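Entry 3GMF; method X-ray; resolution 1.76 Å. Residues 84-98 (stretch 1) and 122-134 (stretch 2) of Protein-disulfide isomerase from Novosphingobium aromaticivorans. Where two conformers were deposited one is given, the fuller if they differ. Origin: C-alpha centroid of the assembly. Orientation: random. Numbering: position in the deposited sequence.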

ATOM      1  N   THR A  84       1.293  -4.965  -5.723  1.00 27.18           N
ATOM      2  CA  THR A  84       0.567  -4.753  -6.979  1.00 27.41           C
ATOM      3  C   THR A  84      -0.636  -5.688  -7.089  1.00 26.30           C
ATOM      4  O   THR A  84      -1.709  -5.255  -7.528  1.00 26.12           O
ATOM      5  CB  THR A  84       1.524  -4.868  -8.224  1.00 32.10           C
ATOM      6  OG1 THR A  84       2.397  -3.728  -8.238  1.00 35.89           O
ATOM      7  CG2 THR A  84       0.750  -4.904  -9.527  1.00 38.45           C
ATOM      8  N   ALA A  85      -0.462  -6.944  -6.663  1.00 27.22           N
ATOM      9  CA  ALA A  85      -1.545  -7.940  -6.681  1.00 27.14           C
ATOM     10  C   ALA A  85      -2.748  -7.523  -5.819  1.00 26.07           C
ATOM     11  O   ALA A  85      -3.885  -7.518  -6.299  1.00 28.34           O
ATOM     12  CB  ALA A  85      -1.035  -9.323  -6.259  1.00 33.49           C
ATOM     13  N   PHE A  86      -2.488  -7.135  -4.571  1.00 25.15           N
ATOM     14  CA  PHE A  86      -3.569  -6.595  -3.719  1.00 26.87           C
ATOM     15  C   PHE A  86      -4.257  -5.386  -4.318  1.00 23.87           C
ATOM     16  O   PHE A  86      -5.492  -5.266  -4.230  1.00 26.45           O
ATOM     17  CB  PHE A  86      -3.073  -6.261  -2.314  1.00 25.58           C
ATOM     18  CG  PHE A  86      -3.032  -7.437  -1.387  1.00 20.89           C
ATOM     19  CD1 PHE A  86      -4.206  -7.963  -0.836  1.00 23.99           C
ATOM     20  CD2 PHE A  86      -1.803  -8.014  -1.041  1.00 25.33           C
ATOM     21  CE1 PHE A  86      -4.150  -9.037   0.052  1.00 28.74           C
ATOM     22  CE2 PHE A  86      -1.729  -9.084  -0.171  1.00 24.83           C
ATOM     23  CZ  PHE A  86      -2.911  -9.618   0.375  1.00 22.70           C
ATOM     24  N   MET A  87      -3.474  -4.491  -4.931  1.00 26.32           N
ATOM     25  CA  MET A  87      -4.050  -3.292  -5.536  1.00 26.50           C
ATOM     26  C   MET A  87      -4.827  -3.613  -6.808  1.00 27.45           C
ATOM     27  O   MET A  87      -5.966  -3.170  -6.959  1.00 26.92           O
ATOM     28  CB  MET A  87      -2.980  -2.237  -5.836  1.00 28.37           C
ATOM     29  CG  MET A  87      -2.474  -1.495  -4.619  1.00 27.51           C
ATOM     30  SD  MET A  87      -3.740  -0.568  -3.665  1.00 16.31           S
ATOM     31  CE  MET A  87      -2.601   0.353  -2.652  1.00 25.00           C
ATOM     32  N   ARG A  88      -4.210  -4.372  -7.722  1.00 27.17           N
ATOM     33  CA  ARG A  88      -4.880  -4.746  -8.968  1.00 25.46           C
ATOM     34  C   ARG A  88      -6.116  -5.613  -8.754  1.00 28.58           C
ATOM     35  O   ARG A  88      -7.118  -5.450  -9.461  1.00 29.88           O
ATOM     36  CB  ARG A  88      -3.911  -5.452  -9.936  1.00 29.29           C
ATOM     37  CG  ARG A  88      -2.933  -4.496 -10.579  1.00 33.49           C
ATOM     38  CD  ARG A  88      -2.173  -5.203 -11.709  1.00 43.37           C
ATOM     39  NE  ARG A  88      -1.527  -4.243 -12.597  1.00 55.16           N
ATOM     40  CZ  ARG A  88      -2.078  -3.773 -13.714  1.00 51.63           C
ATOM     41  NH1 ARG A  88      -1.417  -2.899 -14.463  1.00 58.28           N
ATOM     42  NH2 ARG A  88      -3.285  -4.174 -14.086  1.00 45.29           N
ATOM     43  N   SER A  89      -6.072  -6.503  -7.769  1.00 28.45           N
ATOM     44  CA  SER A  89      -7.190  -7.419  -7.540  0.50 29.55           C
ATOM     45  C   SER A  89      -8.116  -6.959  -6.414  1.00 30.60           C
ATOM     46  O   SER A  89      -8.885  -7.763  -5.876  1.00 28.43           O
ATOM     47  CB  SER A  89      -6.690  -8.841  -7.268  0.50 33.99           C
ATOM     48  OG  SER A  89      -6.129  -8.943  -5.973  0.50 36.67           O
ATOM     49  N   GLN A  90      -8.050  -5.670  -6.066  1.00 24.99           N
ATOM     50  CA  GLN A  90      -8.878  -5.127  -4.981  1.00 24.08           C
ATOM     51  C   GLN A  90     -10.355  -5.494  -5.080  1.00 27.93           C
ATOM     52  O   GLN A  90     -10.940  -5.943  -4.093  1.00 28.64           O
ATOM     53  CB  GLN A  90      -8.750  -3.612  -4.894  1.00 25.71           C
ATOM     54  CG  GLN A  90      -9.387  -3.013  -3.637  1.00 26.85           C
ATOM     55  CD  GLN A  90      -9.395  -1.519  -3.700  1.00 22.33           C
ATOM     56  OE1 GLN A  90     -10.205  -0.925  -4.410  1.00 25.07           O
ATOM     57  NE2 GLN A  90      -8.456  -0.892  -3.001  1.00 22.12           N
ATOM     58  N   ALA A  91     -10.949  -5.330  -6.264  1.00 29.90           N
ATOM     59  CA  ALA A  91     -12.380  -5.646  -6.441  1.00 35.62           C
ATOM     60  C   ALA A  91     -12.716  -7.103  -6.107  1.00 36.94           C
ATOM     61  O   ALA A  91     -13.819  -7.392  -5.641  1.00 40.21           O
ATOM     62  CB  ALA A  91     -12.858  -5.281  -7.837  1.00 38.51           C
ATOM     63  N   GLN A  92     -11.750  -8.001  -6.293  1.00 36.97           N
ATOM     64  CA  GLN A  92     -11.935  -9.420  -5.996  1.00 39.68           C
ATOM     65  C   GLN A  92     -11.943  -9.745  -4.504  1.00 42.38           C
ATOM     66  O   GLN A  92     -12.607 -10.708  -4.104  1.00 40.29           O
ATOM     67  CB  GLN A  92     -10.889 -10.316  -6.699  1.00 44.37           C
ATOM     68  CG  GLN A  92     -10.301  -9.824  -8.037  1.00 54.36           C
ATOM     69  CD  GLN A  92     -11.334  -9.337  -9.047  1.00 57.68           C
ATOM     70  OE1 GLN A  92     -12.323 -10.017  -9.333  1.00 62.66           O
ATOM     71  NE2 GLN A  92     -11.090  -8.149  -9.605  1.00 50.63           N
ATOM     72  N   TRP A  93     -11.203  -8.987  -3.681  1.00 29.00           N
ATOM     73  CA  TRP A  93     -11.114  -9.323  -2.258  1.00 23.60           C
ATOM     74  C   TRP A  93     -11.850  -8.369  -1.320  1.00 25.26           C
ATOM     75  O   TRP A  93     -12.130  -8.731  -0.183  1.00 25.08           O
ATOM     76  CB  TRP A  93      -9.658  -9.533  -1.753  1.00 29.16           C
ATOM     77  CG  TRP A  93      -8.749  -8.304  -1.866  1.00 26.14           C
ATOM     78  CD1 TRP A  93      -7.852  -8.046  -2.868  1.00 26.28           C
ATOM     79  CD2 TRP A  93      -8.661  -7.189  -0.957  1.00 23.26           C
ATOM     80  NE1 TRP A  93      -7.199  -6.854  -2.636  1.00 24.12           N
ATOM     81  CE2 TRP A  93      -7.693  -6.294  -1.488  1.00 21.66           C
ATOM     82  CE3 TRP A  93      -9.313  -6.853   0.242  1.00 26.82           C
ATOM     83  CZ2 TRP A  93      -7.355  -5.085  -0.856  1.00 24.05           C
ATOM     84  CZ3 TRP A  93      -8.978  -5.647   0.868  1.00 24.07           C
ATOM     85  CH2 TRP A  93      -8.007  -4.781   0.313  1.00 19.79           C
ATOM     86  N   ILE A  94     -12.183  -7.177  -1.791  1.00 19.29           N
ATOM     87  CA  ILE A  94     -12.655  -6.138  -0.830  1.00 23.42           C
ATOM     88  C   ILE A  94     -14.175  -6.187  -0.577  1.00 21.90           C
ATOM     89  O   ILE A  94     -14.717  -5.406   0.214  1.00 21.11           O
ATOM     90  CB  ILE A  94     -12.171  -4.717  -1.243  1.00 27.95           C
ATOM     91  CG1 ILE A  94     -12.046  -3.788  -0.023  1.00 24.97           C
ATOM     92  CG2 ILE A  94     -13.070  -4.126  -2.313  1.00 21.77           C
ATOM     93  CD1 ILE A  94     -11.288  -2.491  -0.287  1.00 26.58           C
ATOM     94  N   GLY A  95     -14.862  -7.130  -1.230  1.00 23.57           N
ATOM     95  CA  GLY A  95     -16.322  -7.228  -1.127  1.00 24.50           C
ATOM     96  C   GLY A  95     -16.898  -7.169   0.282  1.00 21.66           C
ATOM     97  O   GLY A  95     -17.914  -6.493   0.491  1.00 23.08           O
ATOM     98  N   PRO A  96     -16.276  -7.876   1.260  1.00 19.88           N
ATOM     99  CA  PRO A  96     -16.816  -7.798   2.629  1.00 22.36           C
ATOM    100  C   PRO A  96     -16.850  -6.405   3.254  1.00 22.21           C
ATOM    101  O   PRO A  96     -17.585  -6.209   4.214  1.00 21.70           O
ATOM    102  CB  PRO A  96     -15.891  -8.704   3.431  1.00 24.00           C
ATOM    103  CG  PRO A  96     -15.384  -9.703   2.416  1.00 24.92           C
ATOM    104  CD  PRO A  96     -15.190  -8.878   1.184  1.00 23.81           C
ATOM    105  N   LEU A  97     -16.060  -5.459   2.745  1.00 18.87           N
ATOM    106  CA  LEU A  97     -16.179  -4.087   3.248  1.00 23.64           C
ATOM    107  C   LEU A  97     -17.595  -3.552   3.037  1.00 23.48           C
ATOM    108  O   LEU A  97     -18.172  -2.949   3.947  1.00 24.45           O
ATOM    109  CB  LEU A  97     -15.150  -3.160   2.571  1.00 26.14           C
ATOM    110  CG  LEU A  97     -15.305  -1.668   2.897  1.00 29.78           C
ATOM    111  CD1 LEU A  97     -15.135  -1.399   4.386  1.00 30.37           C
ATOM    112  CD2 LEU A  97     -14.326  -0.836   2.067  1.00 31.95           C
ATOM    113  N   ALA A  98     -18.160  -3.778   1.849  1.00 23.14           N
ATOM    114  CA  ALA A  98     -19.536  -3.355   1.566  1.00 25.74           C
ATOM    115  C   ALA A  98     -20.602  -4.283   2.152  1.00 27.03           C
ATOM    116  O   ALA A  98     -21.613  -3.815   2.673  1.00 26.90           O
ATOM    117  CB  ALA A  98     -19.748  -3.233   0.091  1.00 27.45           C
ATOM    118  N   SER A 122     -10.046 -13.570   8.377  1.00 27.76           N
ATOM    119  CA  SER A 122     -11.100 -14.552   8.155  0.50 27.72           C
ATOM    120  C   SER A 122     -12.205 -14.025   7.237  1.00 29.98           C
ATOM    121  O   SER A 122     -12.503 -14.628   6.189  1.00 29.04           O
ATOM    122  CB  SER A 122     -11.691 -15.021   9.479  0.50 29.20           C
ATOM    123  OG  SER A 122     -12.584 -16.096   9.253  0.50 25.25           O
ATOM    124  N   ASP A 123     -12.794 -12.890   7.613  1.00 28.06           N
ATOM    125  CA  ASP A 123     -13.873 -12.273   6.836  1.00 27.66           C
ATOM    126  C   ASP A 123     -13.495 -11.945   5.403  1.00 28.32           C
ATOM    127  O   ASP A 123     -14.333 -12.056   4.505  1.00 27.27           O
ATOM    128  CB  ASP A 123     -14.389 -10.994   7.505  1.00 22.46           C
ATOM    129  CG  ASP A 123     -15.115 -11.248   8.814  1.00 34.52           C
ATOM    130  OD1 ASP A 123     -15.409 -12.414   9.173  1.00 33.44           O
ATOM    131  OD2 ASP A 123     -15.410 -10.254   9.494  1.00 28.23           O
ATOM    132  N   PHE A 124     -12.243 -11.526   5.187  1.00 26.91           N
ATOM    133  CA  PHE A 124     -11.782 -11.119   3.862  1.00 26.96           C
ATOM    134  C   PHE A 124     -11.099 -12.250   3.098  1.00 24.50           C
ATOM    135  O   PHE A 124     -10.639 -12.060   1.973  1.00 30.58           O
ATOM    136  CB  PHE A 124     -10.909  -9.858   3.948  1.00 23.07           C
ATOM    137  CG  PHE A 124     -11.705  -8.607   4.211  1.00 21.81           C
ATOM    138  CD1 PHE A 124     -12.101  -7.801   3.151  1.00 22.26           C
ATOM    139  CD2 PHE A 124     -12.083  -8.260   5.517  1.00 25.23           C
ATOM    140  CE1 PHE A 124     -12.854  -6.632   3.368  1.00 25.13           C
ATOM    141  CE2 PHE A 124     -12.836  -7.122   5.749  1.00 21.32           C
ATOM    142  CZ  PHE A 124     -13.219  -6.299   4.675  1.00 25.18           C
ATOM    143  N   ARG A 125     -11.086 -13.432   3.719  1.00 28.50           N
ATOM    144  CA  ARG A 125     -10.574 -14.654   3.090  1.00 33.82           C
ATOM    145  C   ARG A 125      -9.116 -14.547   2.641  1.00 34.60           C
ATOM    146  O   ARG A 125      -8.741 -14.986   1.542  1.00 32.59           O
ATOM    147  CB  ARG A 125     -11.488 -15.096   1.934  1.00 36.49           C
ATOM    148  CG  ARG A 125     -12.842 -15.646   2.382  1.00 47.64           C
ATOM    149  CD  ARG A 125     -13.790 -15.844   1.187  1.00 50.33           C
ATOM    150  NE  ARG A 125     -13.114 -16.391   0.003  1.00 65.07           N
ATOM    151  CZ  ARG A 125     -12.887 -17.686  -0.228  1.00 71.90           C
ATOM    152  NH1 ARG A 125     -13.276 -18.617   0.640  1.00 72.48           N
ATOM    153  NH2 ARG A 125     -12.260 -18.054  -1.339  1.00 70.66           N
ATOM    154  N   PHE A 126      -8.292 -13.952   3.504  1.00 27.94           N
ATOM    155  CA  PHE A 126      -6.882 -13.733   3.168  1.00 28.45           C
ATOM    156  C   PHE A 126      -6.039 -15.026   3.234  1.00 27.95           C
ATOM    157  O   PHE A 126      -4.991 -15.136   2.593  1.00 29.03           O
ATOM    158  CB  PHE A 126      -6.306 -12.635   4.072  1.00 27.44           C
ATOM    159  CG  PHE A 126      -6.783 -11.248   3.717  1.00 24.31           C
ATOM    160  CD1 PHE A 126      -7.226 -10.946   2.428  1.00 27.13           C
ATOM    161  CD2 PHE A 126      -6.745 -10.222   4.671  1.00 27.88           C
ATOM    162  CE1 PHE A 126      -7.648  -9.638   2.084  1.00 28.85           C
ATOM    163  CE2 PHE A 126      -7.152  -8.927   4.348  1.00 25.47           C
ATOM    164  CZ  PHE A 126      -7.611  -8.632   3.046  1.00 23.66           C
ATOM    165  N   TYR A 127      -6.498 -15.993   4.022  1.00 31.33           N
ATOM    166  CA  TYR A 127      -5.848 -17.304   4.075  1.00 35.87           C
ATOM    167  C   TYR A 127      -5.869 -17.964   2.695  1.00 36.06           C
ATOM    168  O   TYR A 127      -4.818 -18.374   2.210  1.00 34.39           O
ATOM    169  CB  TYR A 127      -6.478 -18.190   5.159  1.00 36.91           C
ATOM    170  CG  TYR A 127      -6.433 -17.565   6.536  1.00 42.65           C
ATOM    171  CD1 TYR A 127      -5.269 -17.603   7.304  1.00 38.55           C
ATOM    172  CD2 TYR A 127      -7.554 -16.919   7.065  1.00 43.63           C
ATOM    173  CE1 TYR A 127      -5.215 -17.010   8.566  1.00 40.56           C
ATOM    174  CE2 TYR A 127      -7.515 -16.329   8.331  1.00 34.90           C
ATOM    175  CZ  TYR A 127      -6.336 -16.379   9.073  1.00 38.92           C
ATOM    176  OH  TYR A 127      -6.307 -15.801  10.325  1.00 46.58           O
ATOM    177  N   ASP A 128      -7.046 -18.006   2.059  1.00 35.26           N
ATOM    178  CA  ASP A 128      -7.196 -18.523   0.689  1.00 38.88           C
ATOM    179  C   ASP A 128      -6.460 -17.685  -0.364  1.00 40.46           C
ATOM    180  O   ASP A 128      -5.782 -18.240  -1.232  1.00 38.47           O
ATOM    181  CB  ASP A 128      -8.683 -18.666   0.310  1.00 42.44           C
ATOM    182  CG  ASP A 128      -9.373 -19.834   1.023  1.00 51.53           C
ATOM    183  OD1 ASP A 128      -8.710 -20.584   1.773  1.00 49.98           O
ATOM    184  OD2 ASP A 128     -10.599 -19.999   0.836  1.00 56.80           O
ATOM    185  N   PHE A 129      -6.586 -16.355  -0.281  1.00 31.46           N
ATOM    186  CA  PHE A 129      -5.880 -15.435  -1.174  1.00 31.06           C
ATOM    187  C   PHE A 129      -4.357 -15.673  -1.168  1.00 33.73           C
ATOM    188  O   PHE A 129      -3.713 -15.717  -2.223  1.00 38.33           O
ATOM    189  CB  PHE A 129      -6.195 -13.966  -0.787  1.00 34.68           C
ATOM    190  CG  PHE A 129      -5.719 -12.944  -1.792  1.00 28.34           C
ATOM    191  CD1 PHE A 129      -6.541 -12.550  -2.844  1.00 32.67           C
ATOM    192  CD2 PHE A 129      -4.461 -12.353  -1.674  1.00 34.72           C
ATOM    193  CE1 PHE A 129      -6.114 -11.602  -3.771  1.00 30.39           C
ATOM    194  CE2 PHE A 129      -4.028 -11.415  -2.596  1.00 35.54           C
ATOM    195  CZ  PHE A 129      -4.855 -11.033  -3.646  1.00 35.74           C
ATOM    196  N   MET A 130      -3.785 -15.836   0.019  1.00 29.57           N
ATOM    197  CA  MET A 130      -2.334 -15.990   0.151  1.00 29.49           C
ATOM    198  C   MET A 130      -1.841 -17.424  -0.078  1.00 32.17           C
ATOM    199  O   MET A 130      -0.689 -17.628  -0.484  1.00 38.31           O
ATOM    200  CB  MET A 130      -1.858 -15.425   1.484  1.00 32.98           C
ATOM    201  CG  MET A 130      -1.930 -13.890   1.517  1.00 22.83           C
ATOM    202  SD  MET A 130      -1.085 -13.044   0.162  1.00 24.87           S
ATOM    203  CE  MET A 130       0.598 -13.616   0.381  1.00 33.30           C
ATOM    204  N   ALA A 131      -2.711 -18.395   0.173  1.00 38.42           N
ATOM    205  CA  ALA A 131      -2.429 -19.811  -0.128  1.00 43.36           C
ATOM    206  C   ALA A 131      -2.279 -20.002  -1.628  1.00 44.81           C
ATOM    207  O   ALA A 131      -1.405 -20.742  -2.082  1.00 45.62           O
ATOM    208  CB  ALA A 131      -3.525 -20.708   0.406  1.00 40.22           C
ATOM    209  N   ALA A 132      -3.118 -19.304  -2.391  1.00 43.65           N
ATOM    210  CA  ALA A 132      -3.037 -19.306  -3.852  1.00 45.66           C
ATOM    211  C   ALA A 132      -1.766 -18.615  -4.378  1.00 49.28           C
ATOM    212  O   ALA A 132      -1.496 -18.634  -5.578  1.00 50.54           O
ATOM    213  CB  ALA A 132      -4.293 -18.676  -4.447  1.00 47.72           C
ATOM    214  N   ARG A 133      -0.996 -18.017  -3.466  1.00 47.73           N
ATOM    215  CA  ARG A 133       0.254 -17.334  -3.788  1.00 51.38           C
ATOM    216  C   ARG A 133       1.434 -17.871  -2.970  1.00 51.03           C
ATOM    217  O   ARG A 133       2.441 -17.177  -2.774  1.00 57.67           O
ATOM    218  CB  ARG A 133       0.096 -15.827  -3.586  1.00 47.99           C
ATOM    219  CG  ARG A 133      -0.749 -15.184  -4.654  1.00 46.24           C
ATOM    220  CD  ARG A 133      -1.226 -13.797  -4.267  1.00 44.07           C
ATOM    221  NE  ARG A 133      -1.921 -13.186  -5.392  1.00 43.27           N
ATOM    222  CZ  ARG A 133      -3.207 -13.375  -5.680  1.00 48.85           C
ATOM    223  NH1 ARG A 133      -3.976 -14.148  -4.910  1.00 44.94           N
ATOM    224  NH2 ARG A 133      -3.729 -12.780  -6.743  1.00 45.44           N
ATOM    225  N   GLY A 134       1.294 -19.100  -2.481  1.00 52.32           N
ATOM    226  CA  GLY A 134       2.409 -19.818  -1.874  1.00 52.45           C
ATOM    227  C   GLY A 134       2.584 -19.699  -0.371  1.00 52.09           C
ATOM    228  O   GLY A 134       3.345 -20.470   0.216  1.00 51.15           O
TER
HETATM  229  O   HOH W   1     -12.520 -11.350   0.243  1.00 30.39           O

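Stretch 1 is a broken helical segment. Helix 84-88 ends before S89, the first residue to leave helical phi/psi, a short helix covers 90-93, and a further helix begins near P96. Stretch 2 leaves a helix at R125, whose positive phi belongs to a Schellman motif, and starts a new helix at F126. Helices 84-88 and 126-131 run at 124° to each other. Their axes come no closer than 12.7 Å, so large side chains fill the gap. The backbones draw nearer at the other end, where the CA atoms of P96 and F124 are 6.2 Å apart.

No direct hydrogen bond joins the stretches. One water does, donating to W93 O and to F124 O, each 2.7 Å from the water oxygen. Two carbonyl oxygens, both acceptors, cannot bond each other, so the water supplies both protons.

The middle of the contact is aromatic. The F86 ring forms an offset stack with F129, with centroids 4.7 Å apart and planes at 30°. The edge of F86 also points toward the face of F126, the planes at 90°. M130 adds a sulfur contact, its SD 3.9 Å from F86 CZ. W93 turns an edge toward the face of F129 and receives the edge of F126 on its own face. Ring C-H edges are slightly positive and faces slightly negative, which favours such pairs. The indole is tied to its own stretch by a hydrogen bond from W93 NE1 to F86 O, 2.8 Å.

F124 packs against the segment from W93 to L97. P96 CB lies over its ring face in a CH-pi contact, 3.7 Å from F124 CE1. W93 O meets the positive ring edge, 3.5 Å from F124 CD1.

Polar groups near the aromatics bond locally. S89 OG donates to A85 O at 2.7 Å and lies 3.4 Å from F129 CZ, at the ring edge. R133 NH1 donates to F129 O at 3.1 Å, while R133 NE sits 4.1 Å from A85 CB, a van der Waals contact.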